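Local coordinates for beta-mannosidase (Hypocrea lixii, PDB 4UOJ), which probably hydrolyses terminal, non-reducing beta-D-mannose residues from beta-mannosides, at residues Y690-G695 and E754-S759; V774-K779 and A881-Y886; A785-S790 and S810-P815; L822-T827 and H845-L850. All coordinates share one frame; numbering follows the deposited sequence.

Contact 1: Y690-G695 and E754-S759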
loop_
_atom_site.group_PDB
_atom_site.type_symbol
_atom_site.label_atom_id
_atom_site.label_comp_id
_atom_site.label_asym_id
_atom_site.label_seq_id
_atom_site.Cartn_x
_atom_site.Cartn_y
_atom_site.Cartn_z
ATOM N N TYR A 690 -1.073 -10.090 17.455
ATOM C CA TYR A 690 -0.558 -10.746 16.245
ATOM C C TYR A 690 0.932 -11.045 16.384
ATOM O O TYR A 690 1.359 -12.145 16.062
ATOM C CB TYR A 690 -0.807 -9.901 14.963
ATOM C CG TYR A 690 -2.274 -9.629 14.636
ATOM C CD1 TYR A 690 -3.221 -10.655 14.671
ATOM C CD2 TYR A 690 -2.698 -8.357 14.232
ATOM C CE1 TYR A 690 -4.557 -10.406 14.372
ATOM C CE2 TYR A 690 -4.036 -8.097 13.933
ATOM C CZ TYR A 690 -4.960 -9.120 13.989
ATOM O OH TYR A 690 -6.286 -8.875 13.671
ATOM N N ARG A 691 1.714 -10.063 16.858
ATOM C CA ARG A 691 3.154 -10.210 17.050
ATOM C C ARG A 691 3.499 -11.290 18.058
ATOM O O ARG A 691 4.359 -12.108 17.790
ATOM C CB ARG A 691 3.817 -8.881 17.410
ATOM C CG ARG A 691 3.914 -7.926 16.221
ATOM C CD ARG A 691 4.854 -6.768 16.520
ATOM N NE ARG A 691 6.226 -7.231 16.627
ATOM C CZ ARG A 691 7.262 -6.451 16.859
ATOM N NH1 ARG A 691 7.097 -5.144 17.037
ATOM N NH2 ARG A 691 8.485 -6.978 16.906
ATOM N N ARG A 692 2.781 -11.330 19.181
ATOM C CA ARG A 692 2.957 -12.355 20.223
ATOM C C ARG A 692 2.695 -13.783 19.661
ATOM O O ARG A 692 3.322 -14.749 20.088
ATOM C CB ARG A 692 2.052 -12.032 21.406
ATOM C CG ARG A 692 2.252 -12.860 22.673
ATOM C CD ARG A 692 0.934 -13.498 23.013
ATOM N NE ARG A 692 0.364 -13.035 24.260
ATOM C CZ ARG A 692 -0.938 -13.013 24.531
ATOM N NH1 ARG A 692 -1.822 -13.357 23.610
ATOM N NH2 ARG A 692 -1.364 -12.619 25.726
ATOM N N GLY A 693 1.818 -13.880 18.665
ATOM C CA GLY A 693 1.474 -15.123 17.974
ATOM C C GLY A 693 2.640 -15.823 17.292
ATOM O O GLY A 693 2.559 -17.020 17.025
ATOM N N SER A 694 3.735 -15.080 17.032
ATOM C CA SER A 694 4.952 -15.603 16.413
ATOM C C SER A 694 5.565 -16.755 17.218
ATOM O O SER A 694 6.115 -17.689 16.639
ATOM C CB SER A 694 5.981 -14.482 16.196
ATOM O OG SER A 694 6.377 -13.844 17.400
ATOM N N GLY A 695 5.446 -16.674 18.540
ATOM C CA GLY A 695 5.948 -17.688 19.454
ATOM C C GLY A 695 4.897 -18.665 19.947
ATOM O O GLY A 695 5.196 -19.532 20.772
ATOM N N GLU A 754 -1.030 -9.559 31.966
ATOM C CA GLU A 754 0.083 -10.330 31.427
ATOM C C GLU A 754 0.994 -9.376 30.668
ATOM O O GLU A 754 0.524 -8.640 29.817
ATOM C CB GLU A 754 -0.410 -11.437 30.474
ATOM C CG GLU A 754 -0.917 -12.698 31.149
ATOM C CD GLU A 754 -1.424 -13.766 30.197
ATOM O OE1 GLU A 754 -0.870 -13.911 29.101
ATOM O OE2 GLU A 754 -2.360 -14.495 30.551
ATOM N N ILE A 755 2.286 -9.382 30.980
ATOM C CA ILE A 755 3.260 -8.601 30.209
ATOM C C ILE A 755 4.183 -9.579 29.485
ATOM O O ILE A 755 4.772 -10.465 30.106
ATOM C CB ILE A 755 4.017 -7.501 31.011
ATOM C CG1 ILE A 755 3.026 -6.499 31.636
ATOM C CG2 ILE A 755 5.006 -6.741 30.089
ATOM C CD1 ILE A 755 3.542 -5.824 32.854
ATOM N N TRP A 756 4.242 -9.447 28.162
ATOM C CA TRP A 756 5.045 -10.289 27.290
ATOM C C TRP A 756 6.080 -9.453 26.548
ATOM O O TRP A 756 5.807 -8.293 26.219
ATOM C CB TRP A 756 4.144 -10.978 26.252
ATOM C CG TRP A 756 3.174 -11.984 26.802
ATOM C CD1 TRP A 756 2.071 -11.726 27.548
ATOM C CD2 TRP A 756 3.155 -13.393 26.524
ATOM N NE1 TRP A 756 1.389 -12.887 27.793
ATOM C CE2 TRP A 756 2.034 -13.930 27.181
ATOM C CE3 TRP A 756 3.988 -14.254 25.793
ATOM C CZ2 TRP A 756 1.729 -15.295 27.152
ATOM C CZ3 TRP A 756 3.686 -15.608 25.759
ATOM C CH2 TRP A 756 2.566 -16.117 26.438
ATOM N N VAL A 757 7.238 -10.060 26.243
ATOM C CA VAL A 757 8.281 -9.426 25.448
ATOM C C VAL A 757 8.354 -10.165 24.109
ATOM O O VAL A 757 8.514 -11.392 24.076
ATOM C CB VAL A 757 9.649 -9.353 26.170
ATOM C CG1 VAL A 757 10.768 -8.893 25.223
ATOM C CG2 VAL A 757 9.574 -8.442 27.390
ATOM N N THR A 758 8.213 -9.415 23.007
ATOM C CA THR A 758 8.209 -9.954 21.646
ATOM C C THR A 758 9.324 -9.305 20.831
ATOM O O THR A 758 9.472 -8.087 20.817
ATOM C CB THR A 758 6.818 -9.775 21.014
ATOM O OG1 THR A 758 5.842 -10.437 21.821
ATOM C CG2 THR A 758 6.741 -10.305 19.594
ATOM N N SER A 759 10.096 -10.139 20.161
ATOM C CA SER A 759 11.194 -9.710 19.327
ATOM C C SER A 759 11.095 -10.272 17.928
ATOM O O SER A 759 10.780 -11.411 17.758
ATOM C CB SER A 759 12.503 -10.132 19.945
ATOM O OG SER A 759 13.578 -9.784 19.132
HETATM O O HOH W 1 8.254 -11.970 16.772
#
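R692, on helix 664-692, comes closest to strand 752-759 at T758, where the two CA atoms are 5.9 Å apart. Residues 693-695 form a 3-10 segment, and no direct hydrogen bond spans the two backbones. With CG anti to the backbone N (chi1 -171°) and bends at chi2 and chi3, the R692 chain runs over one face of the W756 indole. CD lies above the six-membered ring, and R692 CZ stands 4.2 Å from the centroid of the five-membered ring of W756 in a cation-pi contact, the guanidinium plane tilted 65° to the ring. The strand belongs to the Ig/CBM-like beta domain, so this arginine joins that domain to the long helix before it. E754 OE1 accepts W756 NE1 at 2.8 Å, in the plane of the indole, through its anti lone pair. E754 OE1 also forms a long salt bridge, 3.6 Å, with R692 NH2. Further along, T758 CG2 packs 3.5 Å from R691 O, a carbonyl that already accepts both S694 N and S694 OG, while T758 OG1 bonds to T800. One water, donating to S694 OG and S759 O, bridges the segments; R691 NH1 bonds elsewhere, to the carbonyls of T736 and E738.

Contact 2: V774-K779 and A881-Y886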
loop_
_atom_site.group_PDB
_atom_site.type_symbol
_atom_site.label_atom_id
_atom_site.label_comp_id
_atom_site.label_asym_id
_atom_site.label_seq_id
_atom_site.Cartn_x
_atom_site.Cartn_y
_atom_site.Cartn_z
ATOM N N VAL A 774 2.788 4.197 39.574
ATOM C CA VAL A 774 2.616 5.499 40.175
ATOM C C VAL A 774 1.167 5.915 40.118
ATOM O O VAL A 774 0.416 5.435 39.328
ATOM C CB VAL A 774 3.504 6.577 39.519
ATOM C CG1 VAL A 774 4.956 6.195 39.600
ATOM C CG2 VAL A 774 3.111 6.829 38.090
ATOM N N ASP A 775 0.770 6.803 40.998
ATOM C CA ASP A 775 -0.537 7.421 40.882
ATOM C C ASP A 775 -0.489 8.546 39.858
ATOM O O ASP A 775 0.555 8.874 39.362
ATOM C CB ASP A 775 -1.108 7.853 42.237
ATOM C CG ASP A 775 -0.422 9.062 42.832
ATOM O OD1 ASP A 775 0.238 9.836 42.157
ATOM O OD2 ASP A 775 -0.563 9.259 44.031
ATOM N N LEU A 776 -1.635 9.122 39.555
ATOM C CA LEU A 776 -1.752 10.077 38.472
ATOM C C LEU A 776 -1.155 11.421 38.782
ATOM O O LEU A 776 -1.113 12.286 37.948
ATOM C CB LEU A 776 -3.184 10.161 37.955
ATOM C CG LEU A 776 -3.640 8.802 37.415
ATOM C CD1 LEU A 776 -5.056 8.838 36.930
ATOM C CD2 LEU A 776 -2.739 8.270 36.329
ATOM N N LYS A 777 -0.693 11.567 40.003
ATOM C CA LYS A 777 0.106 12.706 40.392
ATOM C C LYS A 777 1.614 12.490 40.252
ATOM O O LYS A 777 2.372 13.406 40.369
ATOM C CB LYS A 777 -0.250 13.103 41.820
ATOM C CG LYS A 777 -1.442 14.028 41.907
ATOM C CD LYS A 777 -1.159 15.262 41.088
ATOM C CE LYS A 777 -2.114 16.377 41.385
ATOM N NZ LYS A 777 -1.564 17.653 40.862
ATOM N N GLY A 778 2.016 11.267 39.988
ATOM C CA GLY A 778 3.409 10.881 39.852
ATOM C C GLY A 778 4.039 10.236 41.073
ATOM O O GLY A 778 5.167 9.765 41.006
ATOM N N LYS A 779 3.317 10.224 42.193
ATOM C CA LYS A 779 3.775 9.643 43.450
ATOM C C LYS A 779 3.735 8.109 43.346
ATOM O O LYS A 779 2.745 7.555 42.879
ATOM C CB LYS A 779 2.895 10.149 44.601
ATOM C CG LYS A 779 3.302 9.658 45.975
ATOM C CD LYS A 779 3.112 10.740 47.024
ATOM C CE LYS A 779 3.437 10.243 48.419
ATOM N NZ LYS A 779 3.375 11.357 49.406
ATOM N N ALA A 881 2.803 19.340 37.045
ATOM C CA ALA A 881 1.974 19.078 38.208
ATOM C C ALA A 881 1.688 17.622 38.475
ATOM O O ALA A 881 1.417 17.263 39.560
ATOM C CB ALA A 881 0.682 19.853 38.090
ATOM N N GLY A 882 1.712 16.791 37.463
ATOM C CA GLY A 882 1.386 15.372 37.591
ATOM C C GLY A 882 1.583 14.567 36.332
ATOM O O GLY A 882 2.278 15.003 35.424
ATOM N N VAL A 883 0.989 13.373 36.291
ATOM C CA VAL A 883 1.082 12.478 35.141
ATOM C C VAL A 883 0.223 12.993 33.988
ATOM O O VAL A 883 -0.923 13.390 34.183
ATOM C CB VAL A 883 0.757 11.001 35.501
ATOM C CG1 VAL A 883 0.749 10.097 34.266
ATOM C CG2 VAL A 883 1.737 10.475 36.537
ATOM N N SER A 884 0.806 12.985 32.791
ATOM C CA SER A 884 0.143 13.359 31.549
ATOM C C SER A 884 -0.009 12.092 30.705
ATOM O O SER A 884 0.973 11.425 30.412
ATOM C CB SER A 884 0.970 14.414 30.809
ATOM O OG SER A 884 0.495 14.656 29.509
ATOM N N LEU A 885 -1.242 11.746 30.354
ATOM C CA LEU A 885 -1.532 10.584 29.513
ATOM C C LEU A 885 -1.853 11.078 28.106
ATOM O O LEU A 885 -2.447 12.145 27.961
ATOM C CB LEU A 885 -2.704 9.756 30.073
ATOM C CG LEU A 885 -2.608 9.223 31.509
ATOM C CD1 LEU A 885 -3.906 8.539 31.911
ATOM C CD2 LEU A 885 -1.464 8.252 31.681
ATOM N N TYR A 886 -1.455 10.314 27.091
ATOM C CA TYR A 886 -1.653 10.650 25.680
ATOM C C TYR A 886 -1.169 12.082 25.361
ATOM O O TYR A 886 -1.899 12.853 24.743
ATOM C CB TYR A 886 -3.123 10.420 25.212
ATOM C CG TYR A 886 -3.652 9.023 25.461
ATOM C CD1 TYR A 886 -4.279 8.697 26.659
ATOM C CD2 TYR A 886 -3.541 8.031 24.499
ATOM C CE1 TYR A 886 -4.777 7.413 26.897
ATOM C CE2 TYR A 886 -4.024 6.741 24.730
ATOM C CZ TYR A 886 -4.637 6.443 25.935
ATOM O OH TYR A 886 -5.106 5.188 26.161
HETATM O O HOH W 2 -3.110 13.521 36.416
#
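A type I beta turn, D775 to G778, follows strand 765-774 of the Mannosidase Ig/CBM-like domain and meets the 881-886 segment of the C-terminal Ig-fold domain, so the contact forms part of the interface between two beta domains. V883 lies against the turn. V883 N donates to L776 O at 2.9 Å, from above the carbonyl plane, and V883 CB sits 3.3 Å from the same oxygen. With CG2 anti to its own carbonyl carbon, V883 CG2 reaches D775 O at 3.5 Å and lies 3.6 Å from G778 N, while also meeting V774 CG2. CG1 is turned to L776 CD2. Beside V883, G882 CA makes a CA-H...O contact with K777 O. The K777 chain bends at chi2 (-57°), bringing K777 NZ back to A881 O at 3.3 Å. Within the turn, D775 OD1 accepts K777 N, forming an Asx turn, and K779 N from the opposite face of its carboxylate. A water lies within hydrogen-bonding distance of L776 O and V883 O. Both direct bonds between the two segments end on backbone carbonyls, and only one draws on a side chain; here the contact rests on main-chain shape and a small apolar patch, with no salt bridge between the two segments.

Contact 3: A785-S790 and S810-P815. With CD (cadmium ion), chain B.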
loop_
_atom_site.group_PDB
_atom_site.type_symbol
_atom_site.label_atom_id
_atom_site.label_comp_id
_atom_site.label_asym_id
_atom_site.label_seq_id
_atom_site.Cartn_x
_atom_site.Cartn_y
_atom_site.Cartn_z
ATOM N N ALA A 785 2.977 -1.457 44.032
ATOM C CA ALA A 785 1.701 -2.183 43.984
ATOM C C ALA A 785 1.832 -3.715 44.113
ATOM O O ALA A 785 0.964 -4.463 43.646
ATOM C CB ALA A 785 0.916 -1.802 42.740
ATOM N N GLY A 786 2.908 -4.164 44.759
ATOM C CA GLY A 786 3.200 -5.588 44.949
ATOM C C GLY A 786 3.950 -6.243 43.802
ATOM O O GLY A 786 4.280 -7.422 43.869
ATOM N N MET A 787 4.215 -5.471 42.745
ATOM C CA MET A 787 4.914 -5.921 41.537
ATOM C C MET A 787 6.400 -5.555 41.606
ATOM O O MET A 787 6.761 -4.534 42.180
ATOM C CB MET A 787 4.269 -5.288 40.285
ATOM C CG MET A 787 4.697 -5.918 38.968
ATOM S SD MET A 787 3.934 -5.158 37.521
ATOM C CE MET A 787 2.353 -5.973 37.523
ATOM N N THR A 788 7.244 -6.397 41.006
ATOM C CA THR A 788 8.681 -6.169 40.896
ATOM C C THR A 788 8.983 -4.857 40.117
ATOM O O THR A 788 8.276 -4.509 39.172
ATOM C CB THR A 788 9.381 -7.420 40.299
ATOM O OG1 THR A 788 10.788 -7.231 40.335
ATOM C CG2 THR A 788 8.962 -7.726 38.868
ATOM N N LYS A 789 10.017 -4.136 40.544
ATOM C CA LYS A 789 10.423 -2.869 39.932
ATOM C C LYS A 789 11.089 -3.074 38.588
ATOM O O LYS A 789 11.034 -2.206 37.733
ATOM C CB LYS A 789 11.360 -2.088 40.856
ATOM C CG LYS A 789 10.663 -1.078 41.743
ATOM C CD LYS A 789 11.600 -0.610 42.829
ATOM C CE LYS A 789 10.934 0.375 43.757
ATOM N NZ LYS A 789 11.812 0.702 44.914
ATOM N N SER A 790 11.741 -4.217 38.425
ATOM C CA SER A 790 12.502 -4.564 37.228
ATOM C C SER A 790 12.543 -6.083 37.055
ATOM O O SER A 790 12.569 -6.824 38.037
ATOM C CB SER A 790 13.931 -4.016 37.335
ATOM O OG SER A 790 14.664 -4.216 36.143
ATOM N N SER A 810 -6.205 -9.872 43.361
ATOM C CA SER A 810 -5.607 -10.945 44.177
ATOM C C SER A 810 -4.099 -10.836 44.376
ATOM O O SER A 810 -3.629 -11.015 45.490
ATOM C CB SER A 810 -5.929 -12.330 43.599
ATOM O OG SER A 810 -7.321 -12.569 43.553
ATOM N N ASP A 811 -3.340 -10.587 43.299
ATOM C CA ASP A 811 -1.863 -10.544 43.349
ATOM C C ASP A 811 -1.261 -9.142 43.544
ATOM O O ASP A 811 -0.122 -9.026 43.981
ATOM C CB ASP A 811 -1.244 -11.222 42.110
ATOM C CG ASP A 811 -1.644 -12.677 41.935
ATOM O OD1 ASP A 811 -1.605 -13.448 42.919
ATOM O OD2 ASP A 811 -1.970 -13.058 40.799
ATOM N N LEU A 812 -2.009 -8.086 43.211
ATOM C CA LEU A 812 -1.515 -6.702 43.316
ATOM C C LEU A 812 -2.246 -5.909 44.396
ATOM O O LEU A 812 -3.358 -6.265 44.785
ATOM C CB LEU A 812 -1.607 -5.950 41.957
ATOM C CG LEU A 812 -0.883 -6.528 40.737
ATOM C CD1 LEU A 812 -1.175 -5.699 39.499
ATOM C CD2 LEU A 812 0.624 -6.616 40.968
ATOM N N LYS A 813 -1.616 -4.820 44.855
ATOM C CA LYS A 813 -2.195 -3.939 45.858
ATOM C C LYS A 813 -2.208 -2.495 45.350
ATOM O O LYS A 813 -1.328 -1.698 45.672
ATOM C CB LYS A 813 -1.481 -4.074 47.217
ATOM C CG LYS A 813 -1.522 -5.489 47.828
ATOM C CD LYS A 813 -2.864 -5.868 48.489
ATOM C CE LYS A 813 -3.453 -7.164 47.942
ATOM N NZ LYS A 813 -2.560 -8.345 48.118
ATOM N N ILE A 814 -3.222 -2.177 44.538
ATOM C CA ILE A 814 -3.453 -0.830 44.018
ATOM C C ILE A 814 -4.584 -0.175 44.851
ATOM O O ILE A 814 -5.713 -0.643 44.818
ATOM C CB ILE A 814 -3.794 -0.842 42.498
ATOM C CG1 ILE A 814 -2.658 -1.448 41.660
ATOM C CG2 ILE A 814 -4.128 0.563 41.998
ATOM C CD1 ILE A 814 -3.135 -2.159 40.410
ATOM N N PRO A 815 -4.304 0.896 45.565
ATOM C CA PRO A 815 -5.354 1.519 46.372
ATOM C C PRO A 815 -6.511 2.020 45.566
ATOM O O PRO A 815 -7.630 1.796 45.952
ATOM C CB PRO A 815 -4.656 2.708 47.008
ATOM C CG PRO A 815 -3.223 2.373 46.988
ATOM C CD PRO A 815 -2.990 1.506 45.794
HETATM CD CD CD B . -2.150 -15.058 39.647
#
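A785 and K813 bring two loops of the Mannosidase Ig/CBM-like domain together, their CA atoms 4.7 Å apart. A785 O accepts K813 N at 2.9 Å; the bond is nearly straight at the hydrogen (170°), although the donor stands well above the carbonyl plane. A second, weaker link runs the other way, a CA-H...O contact from A785 CA to K813 O. Packing is closest around this pair. L812 sets CB 3.4 Å from A785 O, and its CD2 reaches the same oxygen, so the carbonyl is flanked by aliphatic groups as well as held by an N-H. A785 CB lies 3.8 Å from I814 CG1. M787 extends with CG anti to the backbone N (chi1 -167°) and SD anti to CA, before a bend at chi3 brings M787 CE to 3.9 Å from L812 CD2.

The opposite character belongs to G786 and K813, which are exposed at the margin. The D811 carboxylate does not reach 785-790; instead D811 OD2 binds a cadmium ion at 2.3 Å while accepting the backbone N of N807. The ion meets the contact at D811 and takes no part in joining the two segments. Inward, W773 of strand 765-774 is touched by A785, M787, L812 and I814 alike. M787 also packs on I804 and L812 on A806, both of strand 799-807, so the paired loops lie across the ends of strands from both sheets of the domain.

Contact 4: L822-T827 and H845-L850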
loop_
_atom_site.group_PDB
_atom_site.type_symbol
_atom_site.label_atom_id
_atom_site.label_comp_id
_atom_site.label_asym_id
_atom_site.label_seq_id
_atom_site.Cartn_x
_atom_site.Cartn_y
_atom_site.Cartn_z
ATOM N N LEU A 822 0.885 2.071 35.272
ATOM C CA LEU A 822 2.114 1.290 35.224
ATOM C C LEU A 822 2.883 1.769 33.995
ATOM O O LEU A 822 2.376 1.683 32.887
ATOM C CB LEU A 822 1.828 -0.233 35.146
ATOM C CG LEU A 822 3.016 -1.171 34.865
ATOM C CD1 LEU A 822 4.065 -1.089 35.967
ATOM C CD2 LEU A 822 2.531 -2.598 34.692
ATOM N N VAL A 823 4.080 2.315 34.219
ATOM C CA VAL A 823 4.970 2.797 33.167
ATOM C C VAL A 823 5.955 1.651 32.880
ATOM O O VAL A 823 6.638 1.169 33.795
ATOM C CB VAL A 823 5.687 4.109 33.578
ATOM C CG1 VAL A 823 6.723 4.526 32.545
ATOM C CG2 VAL A 823 4.688 5.229 33.812
ATOM N N ILE A 824 5.999 1.225 31.612
ATOM C CA ILE A 824 6.821 0.108 31.126
ATOM C C ILE A 824 7.979 0.632 30.261
ATOM O O ILE A 824 7.752 1.347 29.285
ATOM C CB ILE A 824 5.933 -0.913 30.347
ATOM C CG1 ILE A 824 4.646 -1.268 31.127
ATOM C CG2 ILE A 824 6.713 -2.166 30.041
ATOM C CD1 ILE A 824 3.500 -1.799 30.289
ATOM N N GLU A 825 9.222 0.289 30.625
ATOM C CA GLU A 825 10.421 0.700 29.868
ATOM C C GLU A 825 11.318 -0.515 29.639
ATOM O O GLU A 825 11.878 -1.072 30.578
ATOM C CB GLU A 825 11.196 1.848 30.557
ATOM C CG GLU A 825 10.448 3.185 30.658
ATOM C CD GLU A 825 11.248 4.355 31.242
ATOM O OE1 GLU A 825 12.325 4.688 30.691
ATOM O OE2 GLU A 825 10.790 4.965 32.243
ATOM N N LEU A 826 11.426 -0.932 28.377
ATOM C CA LEU A 826 12.252 -2.062 27.952
ATOM C C LEU A 826 13.585 -1.594 27.385
ATOM O O LEU A 826 13.632 -0.655 26.602
ATOM C CB LEU A 826 11.513 -2.922 26.900
ATOM C CG LEU A 826 12.263 -4.111 26.263
ATOM C CD1 LEU A 826 11.326 -5.268 26.007
ATOM C CD2 LEU A 826 12.921 -3.703 24.959
ATOM N N THR A 827 14.652 -2.300 27.769
ATOM C CA THR A 827 16.000 -2.119 27.245
ATOM C C THR A 827 16.507 -3.517 26.877
ATOM O O THR A 827 16.303 -4.465 27.624
ATOM C CB THR A 827 16.908 -1.358 28.229
ATOM O OG1 THR A 827 16.328 -0.088 28.500
ATOM C CG2 THR A 827 18.282 -1.117 27.671
ATOM N N HIS A 845 11.993 0.376 24.252
ATOM C CA HIS A 845 10.555 0.442 24.008
ATOM C C HIS A 845 9.842 1.052 25.209
ATOM O O HIS A 845 10.089 0.647 26.357
ATOM C CB HIS A 845 9.996 -0.954 23.691
ATOM C CG HIS A 845 8.538 -0.974 23.359
ATOM N ND1 HIS A 845 7.623 -1.655 24.133
ATOM C CD2 HIS A 845 7.868 -0.401 22.333
ATOM C CE1 HIS A 845 6.436 -1.481 23.575
ATOM N NE2 HIS A 845 6.544 -0.730 22.485
ATOM N N HIS A 846 8.974 2.034 24.938
ATOM C CA HIS A 846 8.181 2.712 25.959
ATOM C C HIS A 846 6.714 2.369 25.784
ATOM O O HIS A 846 6.191 2.424 24.683
ATOM C CB HIS A 846 8.435 4.236 25.970
ATOM C CG HIS A 846 9.839 4.611 26.361
ATOM N ND1 HIS A 846 10.521 3.955 27.379
ATOM C CD2 HIS A 846 10.670 5.562 25.860
ATOM C CE1 HIS A 846 11.719 4.516 27.477
ATOM N NE2 HIS A 846 11.841 5.501 26.588
ATOM N N ASN A 847 6.080 1.951 26.877
ATOM C CA ASN A 847 4.681 1.533 26.898
ATOM C C ASN A 847 4.076 1.831 28.284
ATOM O O ASN A 847 4.779 2.277 29.195
ATOM C CB ASN A 847 4.580 0.034 26.553
ATOM C CG ASN A 847 3.221 -0.451 26.122
ATOM O OD1 ASN A 847 2.256 0.285 26.055
ATOM N ND2 ASN A 847 3.137 -1.732 25.815
ATOM N N HIS A 848 2.764 1.615 28.425
ATOM C CA HIS A 848 2.080 1.801 29.698
ATOM C C HIS A 848 0.885 0.858 29.854
ATOM O O HIS A 848 0.382 0.309 28.867
ATOM C CB HIS A 848 1.637 3.261 29.867
ATOM C CG HIS A 848 0.348 3.595 29.190
ATOM N ND1 HIS A 848 0.267 3.789 27.826
ATOM C CD2 HIS A 848 -0.885 3.799 29.712
ATOM C CE1 HIS A 848 -0.991 4.083 27.547
ATOM N NE2 HIS A 848 -1.719 4.101 28.659
ATOM N N PHE A 849 0.422 0.701 31.089
ATOM C CA PHE A 849 -0.786 -0.042 31.393
ATOM C C PHE A 849 -1.643 0.743 32.386
ATOM O O PHE A 849 -1.169 1.118 33.459
ATOM C CB PHE A 849 -0.493 -1.447 31.916
ATOM C CG PHE A 849 -1.734 -2.141 32.408
ATOM C CD1 PHE A 849 -2.742 -2.499 31.519
ATOM C CD2 PHE A 849 -1.917 -2.396 33.749
ATOM C CE1 PHE A 849 -3.913 -3.104 31.974
ATOM C CE2 PHE A 849 -3.086 -3.007 34.207
ATOM C CZ PHE A 849 -4.078 -3.355 33.317
ATOM N N LEU A 850 -2.888 0.999 32.005
ATOM C CA LEU A 850 -3.861 1.722 32.805
ATOM C C LEU A 850 -4.851 0.677 33.304
ATOM O O LEU A 850 -5.455 -0.002 32.481
ATOM C CB LEU A 850 -4.540 2.779 31.922
ATOM C CG LEU A 850 -5.161 4.001 32.589
ATOM C CD1 LEU A 850 -4.099 4.896 33.219
ATOM C CD2 LEU A 850 -5.946 4.814 31.586
#
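E825 and H846 face each other as a non-hydrogen-bonded pair in the beta hairpin of strands 821-830 and 841-849, part of a four-stranded antiparallel sheet in the Ig/CBM-like domain. The strands run antiparallel; the axes of the paired segments approach to 4.6 Å, with directions 158° from each other. Their L822-F849, I824-N847 and L826-H845 pairs each close two backbone hydrogen bonds. From E825, CB lies at the edge of the H846 imidazole, in its plane. E825 CG, anti to the carbonyl carbon (chi1 -65°), lies 3.4 Å from H846 ND1. CD comes nearest to CE1, and E825 OE1 ends 3.3 Å from H846 CE1, its carboxylate turned 79° from the ring; the two side chains cross obliquely, without a hydrogen bond. The other face of the sheet carries L822, I824 and L826, which turn inward to strands 740-747 and 752-759. There I824 CD1 packs 4.3 Å from F849 CB, and the F849 ring meets W746 edge-to-face. N847 is polar on this side, but its ND2 donates to A742 O and its OD1 accepts from K684 NZ. N847 OD1 also takes the backbone N of H848 at 2.8 Å, from above the amide plane.

In the fold
Contacts 3 and 4 lie in the Ig/CBM-like domain; contact 1 joins it to helix 664-692 and contact 2 to the C-terminal Ig-fold domain. All four are partly buried. Contact 4 has a buried face, L822, I824 and L826, that packs on the strand of contact 1 through I755 with L822 and V757 with L826. M787 of contact 3 reaches L822, and L850 touches L885 of contact 2, so contact 4 touches all three others. Chemistry changes with place: paired strands exchange backbone bonds, contact 1 uses an arginine over an indole, and the loops of contacts 2 and 3 rely on one or two hydrogen bonds with exposed lysines at their margins.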